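Local coordinates for tail fiber protein (Acinetobacter phage AM24, PDB 5W5P), which probably recognises and breaks down the capsular polysaccharide of Acinetobacter baumannii as the trimeric tailspike of the phage, at the interface of chains A and B. Coordinates in Å, arbitrary orientation; residue numbers count along the deposited sequence, not the author numbering. Chains: chain A/B, Tail fiber protein.

Contact 1: the interface of chains A and B. Residues chain A 499, 501; chain B 491-492, 521-522, 525, 611.
The amide nitrogen NE2 of A:Gln501 donates a straight hydrogen bond to the amide oxygen OE1 of B:Gln522 at 2.9 Å, 172° at the hydrogen. The acceptor lies in the donor's amide plane and is met on a lone pair, although the two amides are turned 46° against each other. Within chain B, NE2 of B:Gln522 donates 2.9 Å to the carboxylate oxygen OE1 of B:Glu525, on its anti lone pair. That same OE1 also lies 3.2 Å from NE2 of A:Gln501, whose side chain the glutamate crosses, a polar approach rather than a bond. Glutamine suits this place because one amide can accept and donate at once. Apolar packing falls to A:Phe499. Its ring, with CG anti to the backbone N (chi1 177°), presents its outer atoms: CZ rests 3.8 Å from CB of B:Ala491, whose small methyl lets the ring come close, and CE2 lies 4.0 Å from CB of B:Asn611. The amide of B:Asn611 turns back to its own chain, ND2 donating to the carbonyl O of B:Ala491, which ties together the two residues that receive the ring. The patch probably fastens the C-terminal domains of two subunits of the trimer to each other.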
loop_
_atom_site.group_PDB
_atom_site.type_symbol
_atom_site.label_atom_id
_atom_site.label_comp_id
_atom_site.label_asym_id
_atom_site.label_seq_id
_atom_site.Cartn_x
_atom_site.Cartn_y
_atom_site.Cartn_z
ATOM N N PHE A 499 35.910 -21.797 -1.081
ATOM C CA PHE A 499 36.056 -22.264 -2.456
ATOM C C PHE A 499 37.355 -21.700 -3.020
ATOM O O PHE A 499 37.473 -20.490 -3.239
ATOM C CB PHE A 499 34.854 -21.846 -3.300
ATOM C CG PHE A 499 34.965 -22.222 -4.759
ATOM C CD1 PHE A 499 35.659 -23.355 -5.154
ATOM C CD2 PHE A 499 34.369 -21.442 -5.734
ATOM C CE1 PHE A 499 35.757 -23.697 -6.492
ATOM C CE2 PHE A 499 34.466 -21.782 -7.072
ATOM C CZ PHE A 499 35.159 -22.911 -7.450
ATOM N N GLN A 501 40.098 -21.466 -6.038
ATOM C CA GLN A 501 40.382 -21.634 -7.457
ATOM C C GLN A 501 41.857 -21.324 -7.675
ATOM O O GLN A 501 42.288 -20.179 -7.496
ATOM C CB GLN A 501 39.485 -20.731 -8.301
ATOM C CG GLN A 501 38.028 -21.172 -8.311
ATOM C CD GLN A 501 37.109 -20.191 -9.029
ATOM O OE1 GLN A 501 37.024 -19.017 -8.662
ATOM N NE2 GLN A 501 36.418 -20.673 -10.055
ATOM N N ALA B 491 31.248 -22.338 -12.101
ATOM C CA ALA B 491 31.786 -23.005 -10.921
ATOM C C ALA B 491 30.999 -22.643 -9.665
ATOM O O ALA B 491 30.445 -21.547 -9.540
ATOM C CB ALA B 491 33.261 -22.644 -10.730
ATOM N N CYS B 492 30.959 -23.584 -8.726
ATOM C CA CYS B 492 30.300 -23.382 -7.443
ATOM C C CYS B 492 30.710 -24.512 -6.511
ATOM O O CYS B 492 31.326 -25.499 -6.925
ATOM C CB CYS B 492 28.776 -23.323 -7.592
ATOM S SG CYS B 492 28.038 -24.820 -8.292
ATOM N N VAL B 521 32.518 -27.819 -7.976
ATOM C CA VAL B 521 32.209 -27.920 -9.400
ATOM C C VAL B 521 33.087 -26.925 -10.149
ATOM O O VAL B 521 33.098 -25.735 -9.816
ATOM C CB VAL B 521 30.715 -27.649 -9.677
ATOM C CG1 VAL B 521 30.335 -28.104 -11.081
ATOM C CG2 VAL B 521 29.842 -28.334 -8.635
ATOM N N GLN B 522 33.812 -27.405 -11.160
ATOM C CA GLN B 522 34.704 -26.537 -11.920
ATOM C C GLN B 522 34.975 -27.140 -13.293
ATOM O O GLN B 522 35.226 -28.343 -13.415
ATOM C CB GLN B 522 36.029 -26.309 -11.178
ATOM C CG GLN B 522 37.097 -25.547 -11.977
ATOM C CD GLN B 522 36.831 -24.043 -12.057
ATOM O OE1 GLN B 522 36.581 -23.385 -11.042
ATOM N NE2 GLN B 522 36.892 -23.495 -13.268
ATOM N N GLU B 525 37.895 -22.443 -17.440
ATOM C CA GLU B 525 37.749 -21.051 -17.023
ATOM C C GLU B 525 38.993 -20.284 -17.442
ATOM O O GLU B 525 40.106 -20.640 -17.043
ATOM C CB GLU B 525 37.537 -20.946 -15.512
ATOM C CG GLU B 525 37.178 -19.556 -15.024
ATOM C CD GLU B 525 36.316 -19.585 -13.775
ATOM O OE1 GLU B 525 36.069 -20.692 -13.251
ATOM O OE2 GLU B 525 35.884 -18.503 -13.320
ATOM N N ASN B 611 31.804 -17.271 -6.858
ATOM C CA ASN B 611 32.929 -17.725 -7.672
ATOM C C ASN B 611 33.609 -16.484 -8.246
ATOM O O ASN B 611 33.456 -15.372 -7.731
ATOM C CB ASN B 611 32.469 -18.724 -8.748
ATOM C CG ASN B 611 31.375 -18.167 -9.649
ATOM O OD1 ASN B 611 31.215 -16.954 -9.781
ATOM N ND2 ASN B 611 30.624 -19.062 -10.283
#

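Contact 2: the interface of chains A and B. Residues chain A 455, 457, 604; chain B 448-450, 610.
A:Leu455 and B:Leu610 form the apolar centre, with CD1 of A:Leu455 3.9 Å from CD2 of B:Leu610. With CG between the backbone N and the carbonyl carbon (chi1 78°), A:Leu455 sends both methyls to B:Ala449: CD2 lies over its CA at 3.9 Å, and CD1 points toward its carbonyl, the aliphatic CD of B:Arg450 and B:Leu610. A branched leucine suits this place because its two branches reach both the end of 3-10 helix 446-449 and the residue that follows it. On the other flank B:Leu610 crosses the side chain of A:Arg457, its CD1 3.9 Å from the methylene CD and its CD2 packed against CG. The long arginine thus gives carbon to the core, while a bend at chi3 (-60°) folds the guanidinium over CD1 of B:Leu610. Its NH1 stands 4.1 Å from NH1 of B:Arg450, a spacing of like charges that may cost some stability. At the polar rim a water joins the chains: the hydroxyl OG1 of A:Thr604 lies 2.6 Å from it, and the carbonyl O of B:Ala449 and backbone N of B:Leu610 share it. The patch packs two stretches of B, around 449 and 610, against strands 451-461 and 598-608 of A.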
loop_
_atom_site.group_PDB
_atom_site.type_symbol
_atom_site.label_atom_id
_atom_site.label_comp_id
_atom_site.label_asym_id
_atom_site.label_seq_id
_atom_site.Cartn_x
_atom_site.Cartn_y
_atom_site.Cartn_z
ATOM N N LEU A 455 30.610 -13.149 3.317
ATOM C CA LEU A 455 31.294 -13.632 2.129
ATOM C C LEU A 455 32.370 -12.634 1.726
ATOM O O LEU A 455 32.282 -11.443 2.039
ATOM C CB LEU A 455 30.310 -13.870 0.973
ATOM C CG LEU A 455 29.784 -12.681 0.162
ATOM C CD1 LEU A 455 29.140 -13.160 -1.133
ATOM C CD2 LEU A 455 28.795 -11.867 0.973
ATOM N N ARG A 457 35.887 -12.301 -1.407
ATOM C CA ARG A 457 36.821 -12.850 -2.382
ATOM C C ARG A 457 38.177 -12.201 -2.149
ATOM O O ARG A 457 38.276 -10.972 -2.071
ATOM C CB ARG A 457 36.344 -12.620 -3.823
ATOM C CG ARG A 457 35.270 -13.613 -4.287
ATOM C CD ARG A 457 34.749 -13.308 -5.698
ATOM N NE ARG A 457 34.143 -11.977 -5.812
ATOM C CZ ARG A 457 33.192 -11.647 -6.687
ATOM N NH1 ARG A 457 32.714 -12.546 -7.537
ATOM N NH2 ARG A 457 32.717 -10.410 -6.715
ATOM N N THR A 604 32.574 -18.155 1.920
ATOM C CA THR A 604 31.220 -17.884 2.394
ATOM C C THR A 604 31.097 -18.415 3.815
ATOM O O THR A 604 31.340 -19.601 4.059
ATOM C CB THR A 604 30.164 -18.528 1.487
ATOM O OG1 THR A 604 30.275 -17.995 0.164
ATOM C CG2 THR A 604 28.768 -18.233 2.014
ATOM N N GLU B 448 21.674 -12.723 -0.003
ATOM C CA GLU B 448 22.637 -11.669 -0.306
ATOM C C GLU B 448 24.077 -12.163 -0.215
ATOM O O GLU B 448 24.988 -11.485 -0.704
ATOM C CB GLU B 448 22.407 -10.480 0.629
ATOM C CG GLU B 448 20.990 -9.899 0.522
ATOM C CD GLU B 448 20.830 -8.549 1.198
ATOM O OE1 GLU B 448 21.683 -8.175 2.032
ATOM O OE2 GLU B 448 19.842 -7.856 0.888
ATOM N N ALA B 449 24.306 -13.318 0.409
ATOM C CA ALA B 449 25.607 -13.966 0.395
ATOM C C ALA B 449 25.738 -14.958 -0.751
ATOM O O ALA B 449 26.650 -15.791 -0.735
ATOM C CB ALA B 449 25.876 -14.661 1.733
ATOM N N ARG B 450 24.839 -14.887 -1.736
ATOM C CA ARG B 450 24.881 -15.748 -2.919
ATOM C C ARG B 450 24.763 -17.225 -2.549
ATOM O O ARG B 450 25.334 -18.090 -3.218
ATOM C CB ARG B 450 26.145 -15.491 -3.750
ATOM C CG ARG B 450 26.188 -14.109 -4.386
ATOM C CD ARG B 450 27.610 -13.667 -4.664
ATOM N NE ARG B 450 27.685 -12.235 -4.926
ATOM C CZ ARG B 450 28.180 -11.698 -6.037
ATOM N NH1 ARG B 450 28.654 -12.470 -7.004
ATOM N NH2 ARG B 450 28.199 -10.381 -6.181
ATOM N N LEU B 610 29.239 -18.170 -4.748
ATOM C CA LEU B 610 30.334 -17.223 -4.936
ATOM C C LEU B 610 31.465 -17.866 -5.721
ATOM O O LEU B 610 32.005 -18.897 -5.311
ATOM C CB LEU B 610 30.843 -16.726 -3.586
ATOM C CG LEU B 610 31.848 -15.573 -3.641
ATOM C CD1 LEU B 610 31.258 -14.383 -4.372
ATOM C CD2 LEU B 610 32.285 -15.174 -2.242
HETATM O O HOH W 1 28.456 -18.143 -1.719
#

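Contact 3: the interface of chains A and B. Residues chain A 457, 501, 503, 600, 602; chain B 525, 611-612.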
loop_
_atom_site.group_PDB
_atom_site.type_symbol
_atom_site.label_atom_id
_atom_site.label_comp_id
_atom_site.label_asym_id
_atom_site.label_seq_id
_atom_site.Cartn_x
_atom_site.Cartn_y
_atom_site.Cartn_z
ATOM N N ARG A 457 35.887 -12.301 -1.407
ATOM C CA ARG A 457 36.821 -12.850 -2.382
ATOM C C ARG A 457 38.177 -12.201 -2.149
ATOM O O ARG A 457 38.276 -10.972 -2.071
ATOM C CB ARG A 457 36.344 -12.620 -3.823
ATOM C CG ARG A 457 35.270 -13.613 -4.287
ATOM C CD ARG A 457 34.749 -13.308 -5.698
ATOM N NE ARG A 457 34.143 -11.977 -5.812
ATOM C CZ ARG A 457 33.192 -11.647 -6.687
ATOM N NH1 ARG A 457 32.714 -12.546 -7.537
ATOM N NH2 ARG A 457 32.717 -10.410 -6.715
ATOM N N GLN A 501 40.098 -21.466 -6.038
ATOM C CA GLN A 501 40.382 -21.634 -7.457
ATOM C C GLN A 501 41.857 -21.324 -7.675
ATOM O O GLN A 501 42.288 -20.179 -7.496
ATOM C CB GLN A 501 39.485 -20.731 -8.301
ATOM C CG GLN A 501 38.028 -21.172 -8.311
ATOM C CD GLN A 501 37.109 -20.191 -9.029
ATOM O OE1 GLN A 501 37.024 -19.017 -8.662
ATOM N NE2 GLN A 501 36.418 -20.673 -10.055
ATOM N N LYS A 503 44.844 -20.472 -9.884
ATOM C CA LYS A 503 44.934 -19.785 -11.160
ATOM C C LYS A 503 46.381 -19.437 -11.470
ATOM O O LYS A 503 47.223 -19.318 -10.576
ATOM C CB LYS A 503 44.080 -18.510 -11.173
ATOM C CG LYS A 503 42.625 -18.726 -10.797
ATOM C CD LYS A 503 41.861 -17.415 -10.839
ATOM C CE LYS A 503 40.411 -17.601 -10.448
ATOM N NZ LYS A 503 39.662 -16.330 -10.615
ATOM N N PHE A 600 42.828 -18.225 -5.482
ATOM C CA PHE A 600 41.715 -17.281 -5.411
ATOM C C PHE A 600 40.588 -17.933 -4.619
ATOM O O PHE A 600 39.989 -18.914 -5.068
ATOM C CB PHE A 600 41.250 -16.887 -6.811
ATOM C CG PHE A 600 40.382 -15.664 -6.839
ATOM C CD1 PHE A 600 40.889 -14.424 -6.480
ATOM C CD2 PHE A 600 39.056 -15.755 -7.225
ATOM C CE1 PHE A 600 40.078 -13.292 -6.506
ATOM C CE2 PHE A 600 38.242 -14.630 -7.258
ATOM C CZ PHE A 600 38.753 -13.398 -6.899
ATOM N N SER A 602 36.965 -17.909 -2.721
ATOM C CA SER A 602 35.622 -17.361 -2.533
ATOM C C SER A 602 35.079 -17.925 -1.225
ATOM O O SER A 602 34.554 -19.040 -1.192
ATOM C CB SER A 602 34.720 -17.721 -3.708
ATOM O OG SER A 602 35.131 -17.070 -4.896
ATOM N N GLU B 525 37.895 -22.443 -17.440
ATOM C CA GLU B 525 37.749 -21.051 -17.023
ATOM C C GLU B 525 38.993 -20.284 -17.442
ATOM O O GLU B 525 40.106 -20.640 -17.043
ATOM C CB GLU B 525 37.537 -20.946 -15.512
ATOM C CG GLU B 525 37.178 -19.556 -15.024
ATOM C CD GLU B 525 36.316 -19.585 -13.775
ATOM O OE1 GLU B 525 36.069 -20.692 -13.251
ATOM O OE2 GLU B 525 35.884 -18.503 -13.320
ATOM N N ASN B 611 31.804 -17.271 -6.858
ATOM C CA ASN B 611 32.929 -17.725 -7.672
ATOM C C ASN B 611 33.609 -16.484 -8.246
ATOM O O ASN B 611 33.456 -15.372 -7.731
ATOM C CB ASN B 611 32.469 -18.724 -8.748
ATOM C CG ASN B 611 31.375 -18.167 -9.649
ATOM O OD1 ASN B 611 31.215 -16.954 -9.781
ATOM N ND2 ASN B 611 30.624 -19.062 -10.283
ATOM N N SER B 612 34.375 -16.669 -9.324
ATOM C CA SER B 612 35.073 -15.561 -9.966
ATOM C C SER B 612 34.160 -14.700 -10.826
ATOM O O SER B 612 34.580 -13.618 -11.253
ATOM C CB SER B 612 36.225 -16.088 -10.823
ATOM O OG SER B 612 37.324 -16.469 -10.017
#
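B:Ser612 is the tightly packed part of this contact, hiding 59 Å² against chain A. Its small hydroxymethyl, set among A:Gln501, A:Lys503 and A:Phe600, lets the loop approach close to the strands of A. OG donates to the amide oxygen OE1 of A:Gln501 at 2.9 Å, approaching from above the carbonyl plane, 36° out of it, and not along a lone pair. The same OG lies obliquely over the rim of the A:Phe600 ring, 3.4 Å from CD2 and CE2. A:Lys503 comes from a third direction, roughly at right angles to the others, on a chain extended beyond CG, which carries the ammonium NZ to this hydroxyl; the modelled separation is too short for its length to be trusted. The neighbouring residue adds a backbone grip: the terminal nitrogen NH1 of A:Arg457 donates to the carbonyl O of B:Asn611 at 2.9 Å, 169° at the hydrogen, with that oxygen at the guanidinium edge and in its plane. A:Ser602, being short, lets the loop pass close by, OG 3.6 Å from CA of B:Asn611.

The looser side is toward B:Glu525, which hides just 4 Å² here. Its carboxylate OE2 stands 5.1 Å from NZ of A:Lys503, where opposite charges may still attract without contact. In the fold, the B loop at 611-612, just after strand 598-608, lies across strands 451-461, 492-503 and 598-608 of A.

All three contacts lie in the C-terminal part of the tailspike, where A and B meet as two chains of the deposited trimer. Contact 1 and contact 3 nearly merge, with the centres of their C-alpha atoms about 6 Å apart and A:Gln501, B:Glu525 and B:Asn611 in common. Between the same kind of centres, contact 2 lies about 13 Å from contact 1 and 12 Å from contact 3, and is joined to the latter by A:Arg457. The adjacent residues B:Leu610, B:Asn611 and B:Ser612 run through the three contacts, so one loop links apolar packing to polar bonding. Repeated in each copy, such contacts would hold the C-terminal domains together.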